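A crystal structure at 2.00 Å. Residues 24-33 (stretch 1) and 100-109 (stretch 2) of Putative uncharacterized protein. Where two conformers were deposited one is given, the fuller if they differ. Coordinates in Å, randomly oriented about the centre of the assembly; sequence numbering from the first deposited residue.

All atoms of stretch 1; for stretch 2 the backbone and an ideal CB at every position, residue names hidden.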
# COMPACT_ATOMS: atom_id res chain seq x y z
N VAL A 24 -5.37 0.34 5.23
CA VAL A 24 -3.97 0.74 5.44
C VAL A 24 -3.23 1.04 4.11
O VAL A 24 -2.55 2.07 4.04
CB VAL A 24 -3.20 -0.22 6.38
CG1 VAL A 24 -1.67 0.01 6.29
CG2 VAL A 24 -3.74 -0.07 7.87
N VAL A 25 -3.41 0.21 3.08
CA VAL A 25 -2.82 0.43 1.74
C VAL A 25 -3.22 1.80 1.19
O VAL A 25 -2.37 2.56 0.72
CB VAL A 25 -3.20 -0.64 0.68
CG1 VAL A 25 -2.81 -0.18 -0.73
CG2 VAL A 25 -2.48 -1.95 0.95
N LYS A 26 -4.52 2.11 1.30
CA LYS A 26 -5.07 3.38 0.87
C LYS A 26 -4.48 4.53 1.65
O LYS A 26 -4.25 5.58 1.10
CB LYS A 26 -6.60 3.36 1.01
CG LYS A 26 -7.22 4.74 1.13
CD LYS A 26 -8.71 4.75 0.84
CE LYS A 26 -9.22 6.19 0.82
NZ LYS A 26 -10.67 6.27 0.56
N GLU A 27 -4.26 4.33 2.95
CA GLU A 27 -3.70 5.40 3.74
C GLU A 27 -2.22 5.61 3.32
O GLU A 27 -1.76 6.74 3.13
CB GLU A 27 -3.86 5.11 5.25
CG GLU A 27 -3.22 6.16 6.19
CD GLU A 27 -3.68 7.63 5.97
OE1 GLU A 27 -4.55 7.91 5.09
OE2 GLU A 27 -3.17 8.52 6.69
N LYS A 28 -1.50 4.51 3.11
CA LYS A 28 -0.13 4.63 2.60
C LYS A 28 -0.05 5.28 1.22
O LYS A 28 0.90 6.04 0.99
CB LYS A 28 0.65 3.31 2.67
CG LYS A 28 0.66 2.66 4.07
CD LYS A 28 1.15 3.56 5.14
CE LYS A 28 1.22 2.81 6.44
NZ LYS A 28 1.43 3.77 7.55
N ARG A 29 -0.99 5.00 0.31
CA ARG A 29 -1.04 5.75 -0.96
C ARG A 29 -1.07 7.26 -0.70
O ARG A 29 -0.29 8.03 -1.28
CB ARG A 29 -2.30 5.41 -1.75
CG ARG A 29 -2.11 4.57 -3.01
CD ARG A 29 -2.00 3.11 -2.60
NE ARG A 29 -2.70 2.17 -3.50
CZ ARG A 29 -2.16 1.63 -4.59
NH1 ARG A 29 -0.92 1.94 -4.99
NH2 ARG A 29 -2.88 0.79 -5.30
N ARG A 30 -1.97 7.66 0.19
CA ARG A 30 -2.17 9.06 0.52
C ARG A 30 -0.94 9.67 1.16
O ARG A 30 -0.59 10.82 0.88
CB ARG A 30 -3.35 9.22 1.47
CG ARG A 30 -3.95 10.58 1.41
CD ARG A 30 -4.92 10.84 2.57
NE ARG A 30 -4.25 10.68 3.86
CZ ARG A 30 -3.44 11.58 4.43
NH1 ARG A 30 -3.17 12.75 3.86
NH2 ARG A 30 -2.90 11.29 5.61
N LEU A 31 -0.29 8.92 2.05
CA LEU A 31 0.91 9.44 2.71
C LEU A 31 2.02 9.64 1.70
O LEU A 31 2.74 10.62 1.79
CB LEU A 31 1.33 8.56 3.88
CG LEU A 31 0.39 8.57 5.10
CD1 LEU A 31 0.86 7.62 6.19
CD2 LEU A 31 0.22 9.99 5.65
N LEU A 32 2.14 8.72 0.73
CA LEU A 32 3.15 8.82 -0.33
C LEU A 32 2.80 10.03 -1.21
O LEU A 32 3.71 10.77 -1.61
CB LEU A 32 3.22 7.53 -1.17
CG LEU A 32 3.99 7.52 -2.51
CD1 LEU A 32 5.48 7.85 -2.31
CD2 LEU A 32 3.89 6.17 -3.24
N GLU A 33 1.50 10.22 -1.48
CA GLU A 33 1.07 11.36 -2.28
C GLU A 33 1.44 12.71 -1.63
O GLU A 33 1.96 13.59 -2.32
CB GLU A 33 -0.41 11.27 -2.73
CG GLU A 33 -0.86 12.36 -3.76
CD GLU A 33 0.14 12.65 -4.91
OE1 GLU A 33 0.54 13.84 -5.06
OE2 GLU A 33 0.52 11.72 -5.65
N UNK A 100 12.26 11.24 1.98
CA UNK A 100 10.89 11.08 2.46
C UNK A 100 10.02 10.35 1.47
O UNK A 100 9.21 9.49 1.88
CB UNK A 100 10.27 12.44 2.77
N UNK A 101 10.15 10.68 0.19
CA UNK A 101 9.35 10.01 -0.83
C UNK A 101 9.67 8.51 -0.89
O UNK A 101 8.78 7.69 -0.93
CB UNK A 101 9.59 10.66 -2.20
N UNK A 102 10.96 8.19 -0.88
CA UNK A 102 11.37 6.80 -0.92
C UNK A 102 10.89 6.00 0.29
O UNK A 102 10.40 4.88 0.12
CB UNK A 102 12.89 6.72 -1.02
N UNK A 103 11.03 6.53 1.50
CA UNK A 103 10.52 5.83 2.67
C UNK A 103 8.99 5.59 2.58
O UNK A 103 8.54 4.48 2.87
CB UNK A 103 10.86 6.63 3.93
N UNK A 104 8.23 6.58 2.12
CA UNK A 104 6.77 6.43 2.02
C UNK A 104 6.41 5.42 0.95
O UNK A 104 5.43 4.69 1.08
CB UNK A 104 6.10 7.77 1.72
N UNK A 105 7.22 5.41 -0.12
CA UNK A 105 7.10 4.50 -1.23
C UNK A 105 7.30 3.05 -0.74
O UNK A 105 6.49 2.16 -1.03
CB UNK A 105 8.11 4.86 -2.32
N UNK A 106 8.37 2.82 0.01
CA UNK A 106 8.59 1.54 0.67
C UNK A 106 7.48 1.14 1.66
O UNK A 106 7.05 -0.00 1.69
CB UNK A 106 9.93 1.58 1.41
N UNK A 107 7.02 2.10 2.47
CA UNK A 107 5.84 1.86 3.32
C UNK A 107 4.60 1.40 2.57
O UNK A 107 3.92 0.49 3.03
CB UNK A 107 5.50 3.14 4.09
N UNK A 108 4.31 1.99 1.41
CA UNK A 108 3.27 1.47 0.53
C UNK A 108 3.50 0.03 0.04
O UNK A 108 2.57 -0.76 0.08
CB UNK A 108 3.14 2.39 -0.68
N UNK A 109 4.71 -0.27 -0.43
CA UNK A 109 5.05 -1.61 -0.90
C UNK A 109 4.80 -2.61 0.24
O UNK A 109 4.24 -3.68 0.02
CB UNK A 109 6.50 -1.67 -1.38

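Both stretches are helical and run nearly antiparallel, at 168°, with axes 8.6 Å apart at closest approach. All ten positions of stretch 2 have helical backbone angles.

Position 100 has nothing of stretch 1 within 5.5 Å of its ideal CB. Many side chains would suit it. It is Asn 100.

Position 101 points sideways, with its ideal CB 5.0 Å from Leu 32 CD1. A small or medium apolar side chain would suit the edge of that leucine. It is Val 101, whose CG1 lies 4.0 Å from Leu 32 CD1.

Positions 102 and 103 point away and sideways, and stretch 1 offers neither a partner. Almost any helix-compatible residue would do. They are Leu 102 and Ala 103.

Position 104 points toward stretch 1. Its ideal CB is already 3.7 Å from Leu 32 CA and 4.4 Å from Leu 31 O, so there is little depth straight ahead. Alanine or serine suits best. It is Ala 104, with CB 4.1 Å from Leu 32 CB. One water joins the two backbones, donating to Ala 104 O at 2.7 Å and to Lys 28 O at 2.9 Å.

Position 105 points sideways, its ideal CB 4.0 Å from Leu 32 CD1. Alanine, serine or a modest apolar residue could line this side of the leucine. It is Ser 105. Its CB packs against Leu 32 CD1.

Position 106 is out of reach of stretch 1, and a polar or charged chain would be acceptable. It is Lys 106.

Position 107 points toward stretch 1, with its ideal CB 4.5 Å from Lys 28 CD. The lysine favours an acidic residue or a polar one. It is Glu 107. Its OE2 is 4.1 Å from Lys 28 NZ, a favourable pairing of charges but too long for a salt bridge.

Position 108 points sideways, near Lys 28 CB (4.3 Å from the ideal CB) and Leu 32 CD2 (4.6 Å). Val 25, Lys 28, Arg 29 and Leu 32 frame a hole, which suits leucine, isoleucine or methionine. It is Leu 108. Its CD1 lies 3.3 Å from Arg 29 CD and 3.9 Å from Val 25 CG1, while CD2 lies 3.7 Å from Leu 32 CD2. Leu 32 in turn sits among Val 101, Ala 104, Ser 105 and Leu 108, so the two leucines interlock.

Position 109 is out of reach and permissive. It is Glu 109.

Stretch 2 (100-109) NVLAASKELE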
# COMPACT_ATOMS: atom_id res chain seq x y z
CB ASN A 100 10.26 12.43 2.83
CG ASN A 100 10.92 13.07 4.02
OD1 ASN A 100 11.46 12.39 4.88
ND2 ASN A 100 10.89 14.38 4.07
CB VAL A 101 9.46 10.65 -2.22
CG1 VAL A 101 8.89 9.73 -3.31
CG2 VAL A 101 8.72 11.98 -2.24
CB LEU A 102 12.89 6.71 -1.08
CG LEU A 102 13.43 5.29 -0.96
CD1 LEU A 102 13.05 4.52 -2.21
CD2 LEU A 102 14.91 5.31 -0.72
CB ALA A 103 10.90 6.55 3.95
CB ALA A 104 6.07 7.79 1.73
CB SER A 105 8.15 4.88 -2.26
OG SER A 105 7.76 4.44 -3.53
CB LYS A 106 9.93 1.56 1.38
CG LYS A 106 11.12 1.60 0.46
CD LYS A 106 12.37 1.39 1.30
CE LYS A 106 13.61 1.42 0.47
NZ LYS A 106 14.64 0.55 1.13
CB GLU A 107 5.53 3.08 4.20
CG GLU A 107 6.36 3.13 5.42
CD GLU A 107 6.09 1.94 6.31
OE1 GLU A 107 6.95 1.03 6.39
OE2 GLU A 107 5.00 1.90 6.91
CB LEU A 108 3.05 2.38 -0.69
CG LEU A 108 2.01 1.97 -1.73
CD1 LEU A 108 0.63 1.68 -1.11
CD2 LEU A 108 1.86 3.06 -2.77
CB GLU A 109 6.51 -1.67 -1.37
CG GLU A 109 6.84 -0.72 -2.52
CD GLU A 109 8.34 -0.66 -2.87
OE1 GLU A 109 9.13 -1.51 -2.42
OE2 GLU A 109 8.73 0.25 -3.61
O HOH W 1 3.31 5.52 2.50
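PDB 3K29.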